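Local coordinates for Lon211 (Mycobacterium tuberculosis, PDB 6VBK), which is the N-terminal domain of an ATP-dependent Lon protease and probably helps recognise and bind protein substrates destined for degradation, at residues A148-Q151 / K152-A155; A155-V158 / V159-V162. All blocks are in the same frame, centred on the assembly; numbering follows the deposited sequence.

Interaction 1 (A148-Q151 / K152-A155)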
loop_
_atom_site.group_PDB
_atom_site.type_symbol
_atom_site.label_atom_id
_atom_site.label_comp_id
_atom_site.label_asym_id
_atom_site.label_seq_id
_atom_site.Cartn_x
_atom_site.Cartn_y
_atom_site.Cartn_z
ATOM N N ALA B 148 18.752 -28.854 -23.052
ATOM C CA ALA B 148 19.463 -29.095 -24.303
ATOM C C ALA B 148 20.509 -28.018 -24.559
ATOM O O ALA B 148 21.620 -28.317 -25.015
ATOM C CB ALA B 148 18.471 -29.170 -25.464
ATOM N N ILE B 149 20.176 -26.760 -24.263
ATOM C CA ILE B 149 21.136 -25.673 -24.442
ATOM C C ILE B 149 22.289 -25.807 -23.454
ATOM O O ILE B 149 23.459 -25.652 -23.823
ATOM C CB ILE B 149 20.430 -24.310 -24.308
ATOM C CG1 ILE B 149 19.437 -24.105 -25.453
ATOM C CG2 ILE B 149 21.447 -23.179 -24.277
ATOM C CD1 ILE B 149 18.754 -22.752 -25.437
ATOM N N LEU B 150 21.983 -26.101 -22.187
ATOM C CA LEU B 150 23.039 -26.220 -21.185
ATOM C C LEU B 150 23.942 -27.415 -21.467
ATOM O O LEU B 150 25.169 -27.310 -21.356
ATOM C CB LEU B 150 22.431 -26.328 -19.787
ATOM C CG LEU B 150 21.846 -25.044 -19.201
ATOM C CD1 LEU B 150 21.096 -25.345 -17.916
ATOM C CD2 LEU B 150 22.946 -24.021 -18.956
ATOM N N GLN B 151 23.354 -28.558 -21.826
ATOM C CA GLN B 151 24.162 -29.730 -22.149
ATOM C C GLN B 151 25.002 -29.490 -23.397
ATOM O O GLN B 151 26.143 -29.960 -23.484
ATOM C CB GLN B 151 23.265 -30.953 -22.323
ATOM C CG GLN B 151 22.592 -31.406 -21.037
ATOM C CD GLN B 151 21.604 -32.532 -21.259
ATOM O OE1 GLN B 151 21.411 -32.991 -22.384
ATOM N NE2 GLN B 151 20.970 -32.982 -20.183
ATOM N N LYS B 152 24.454 -28.761 -24.373
ATOM C CA LYS B 152 25.252 -28.361 -25.526
ATOM C C LYS B 152 26.398 -27.452 -25.101
ATOM O O LYS B 152 27.504 -27.533 -25.647
ATOM C CB LYS B 152 24.368 -27.667 -26.563
ATOM C CG LYS B 152 25.108 -27.258 -27.824
ATOM C CD LYS B 152 25.762 -28.464 -28.470
ATOM C CE LYS B 152 26.929 -28.060 -29.349
ATOM N NZ LYS B 152 27.639 -29.254 -29.884
ATOM N N ARG B 153 26.152 -26.585 -24.118
ATOM C CA ARG B 153 27.180 -25.706 -23.580
ATOM C C ARG B 153 28.151 -26.432 -22.656
ATOM O O ARG B 153 29.218 -25.888 -22.353
ATOM C CB ARG B 153 26.518 -24.543 -22.834
ATOM C CG ARG B 153 27.414 -23.343 -22.578
ATOM C CD ARG B 153 26.693 -22.313 -21.723
ATOM N NE ARG B 153 27.277 -22.199 -20.390
ATOM C CZ ARG B 153 26.696 -21.581 -19.367
ATOM N NH1 ARG B 153 25.501 -21.024 -19.517
ATOM N NH2 ARG B 153 27.306 -21.525 -18.191
ATOM N N GLY B 154 27.817 -27.642 -22.212
ATOM C CA GLY B 154 28.672 -28.360 -21.290
ATOM C C GLY B 154 28.564 -27.912 -19.853
ATOM O O GLY B 154 29.454 -28.212 -19.052
ATOM N N ALA B 155 27.494 -27.195 -19.502
ATOM C CA ALA B 155 27.293 -26.691 -18.144
ATOM C C ALA B 155 26.520 -27.739 -17.349
ATOM O O ALA B 155 25.317 -27.631 -17.108
ATOM C CB ALA B 155 26.567 -25.352 -18.174
#
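K152 N and R153 N donate to A148 O and I149 O, each at 2.9 Å, in i to i+4 bonds of the last turn of helix 133-153. At the helix end the carbonyl of L150 receives the amide of A155, five residues on, with 3.0 Å between A155 N and L150 O and an N-H...O angle of 157°. Inside this wider loop G154 N makes a weak bond back to Q151 O (3.1 Å). G154, without a side chain, has left the right-handed helical region for a positive phi (79°) and turns the chain out of the helix.

The side chains follow the same reversal. The methyl CD2 of L150 meets the CB of A155 at 3.9 Å, an apolar touch laid beside the bond between the two backbones. R153 runs alongside L150, pointing the same way: CG lies anti to the backbone N (chi1 -163°), and a bend at chi3 carries the guanidinium to the leucine, with NH1 4.0 Å from L150 CD2. A155 CB sits over one face of that guanidinium, 3.6 Å above its plane and displaced toward the rim. Both carbons lie on the same side of the guanidinium plane, the leucine methyl obliquely, while R153 as a whole remains exposed. L150 is buried, its side chain also packing on V158, V159 and V162 of helix 156-162. The 6→1 bond and the weak 5→2 bond nested in it, with G154 as the C-prime residue, are those of the Schellman motif that ends helix 133-153.

Interaction 2 (A155-V158 / V159-V162); sequences AWQV and VDVV
V159 CG1 rests 3.9 Å from CE3 of the W156 indole, the two side chains running side by side in the same direction. With chi1 at 73°, V159 CG1 lies between its own backbone N and carbonyl carbon, which also brings the methyl to 3.4 Å from W156 O. Further along, V158 CG1 meets V162 CG2 at 3.7 Å, again as parallel neighbours. These apolar pairs lie three and four residues apart along helix 156-162; V158, V159 and V162 also touch side chains of helix 133-153, as does W156 through Q151.

Backbone hydrogen bonds supply the polar part. A155, at the N-cap position, offers its carbonyl to the first turn: V159 N reaches A155 O at 3.0 Å in a nearly straight bond (170°). D160 N follows to W156 O, approaching from above the carbonyl plane. V158 O is shared, taking V162 N at 3.0 Å, close to the direction in which the carbonyl points, and a weak, bent bond from V161 N.

Between charged and polar side chains the contact is slight. Q157 NE2 lies 4.0 Å from D160 OD2, with amide and carboxylate planes only 15° apart, too distant for a direct hydrogen bond. The contact is thus mostly main-chain hydrogen bonding and apolar packing, with little side-chain polar bonding between successive turns.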
loop_
_atom_site.group_PDB
_atom_site.type_symbol
_atom_site.label_atom_id
_atom_site.label_comp_id
_atom_site.label_asym_id
_atom_site.label_seq_id
_atom_site.Cartn_x
_atom_site.Cartn_y
_atom_site.Cartn_z
ATOM N N ALA B 155 27.494 -27.195 -19.502
ATOM C CA ALA B 155 27.293 -26.691 -18.144
ATOM C C ALA B 155 26.520 -27.739 -17.349
ATOM O O ALA B 155 25.317 -27.631 -17.108
ATOM C CB ALA B 155 26.567 -25.352 -18.174
ATOM N N TRP B 156 27.248 -28.772 -16.919
ATOM C CA TRP B 156 26.612 -29.909 -16.263
ATOM C C TRP B 156 26.275 -29.626 -14.805
ATOM O O TRP B 156 25.259 -30.122 -14.305
ATOM C CB TRP B 156 27.508 -31.140 -16.379
ATOM C CG TRP B 156 27.689 -31.554 -17.799
ATOM C CD1 TRP B 156 28.758 -31.288 -18.602
ATOM C CD2 TRP B 156 26.753 -32.277 -18.601
ATOM N NE1 TRP B 156 28.552 -31.816 -19.852
ATOM C CE2 TRP B 156 27.327 -32.429 -19.878
ATOM C CE3 TRP B 156 25.487 -32.822 -18.361
ATOM C CZ2 TRP B 156 26.681 -33.101 -20.910
ATOM C CZ3 TRP B 156 24.848 -33.489 -19.387
ATOM C CH2 TRP B 156 25.445 -33.623 -20.645
ATOM N N GLN B 157 27.105 -28.845 -14.112
ATOM C CA GLN B 157 26.755 -28.418 -12.763
ATOM C C GLN B 157 25.468 -27.600 -12.767
ATOM O O GLN B 157 24.644 -27.717 -11.852
ATOM C CB GLN B 157 27.902 -27.609 -12.155
ATOM C CG GLN B 157 27.539 -26.844 -10.888
ATOM C CD GLN B 157 27.399 -27.741 -9.674
ATOM O OE1 GLN B 157 28.339 -27.899 -8.896
ATOM N NE2 GLN B 157 26.219 -28.329 -9.502
ATOM N N VAL B 158 25.274 -26.778 -13.800
ATOM C CA VAL B 158 24.096 -25.918 -13.857
ATOM C C VAL B 158 22.853 -26.729 -14.206
ATOM O O VAL B 158 21.828 -26.644 -13.520
ATOM C CB VAL B 158 24.320 -24.769 -14.855
ATOM C CG1 VAL B 158 23.060 -23.928 -14.987
ATOM C CG2 VAL B 158 25.495 -23.909 -14.413
ATOM N N VAL B 159 22.923 -27.530 -15.273
ATOM C CA VAL B 159 21.765 -28.313 -15.695
ATOM C C VAL B 159 21.341 -29.302 -14.620
ATOM O O VAL B 159 20.172 -29.696 -14.571
ATOM C CB VAL B 159 22.058 -29.032 -17.031
ATOM C CG1 VAL B 159 23.015 -30.197 -16.827
ATOM C CG2 VAL B 159 20.765 -29.499 -17.682
ATOM N N ASP B 160 22.265 -29.701 -13.745
ATOM C CA ASP B 160 21.917 -30.560 -12.618
ATOM C C ASP B 160 20.848 -29.912 -11.745
ATOM O O ASP B 160 19.827 -30.532 -11.427
ATOM C CB ASP B 160 23.179 -30.868 -11.806
ATOM C CG ASP B 160 22.885 -31.557 -10.484
ATOM O OD1 ASP B 160 21.825 -32.202 -10.347
ATOM O OD2 ASP B 160 23.732 -31.448 -9.571
ATOM N N VAL B 161 21.063 -28.654 -11.358
ATOM C CA VAL B 161 20.157 -27.989 -10.427
ATOM C C VAL B 161 18.934 -27.435 -11.150
ATOM O O VAL B 161 17.825 -27.446 -10.605
ATOM C CB VAL B 161 20.912 -26.888 -9.662
ATOM C CG1 VAL B 161 19.996 -26.208 -8.653
ATOM C CG2 VAL B 161 22.140 -27.466 -8.974
ATOM N N VAL B 162 19.112 -26.953 -12.384
ATOM C CA VAL B 162 18.018 -26.299 -13.099
ATOM C C VAL B 162 16.836 -27.247 -13.269
ATOM O O VAL B 162 15.677 -26.855 -13.082
ATOM C CB VAL B 162 18.513 -25.758 -14.455
ATOM C CG1 VAL B 162 17.339 -25.322 -15.317
ATOM C CG2 VAL B 162 19.470 -24.598 -14.242
#

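How the interactions relate
Interaction 1 comes first along the chain and ends at A155, the residue from which interaction 2 sets out, and their centres are about 9 Å apart. The first closes helix 133-153; the second spans the short helix 156-162 that follows directly, so together they form a tight helical hairpin on one side of the domain. The two helices pack back on each other: L150 CD1 lies 3.8 Å from V158 CG1, and Q151 CG approaches W156 CZ3 at 3.5 Å. Both belong to the helical part that follows the strands of the Lon substrate-binding domain, where the short turn, together with the packing of L150, brings the second helix back against the first.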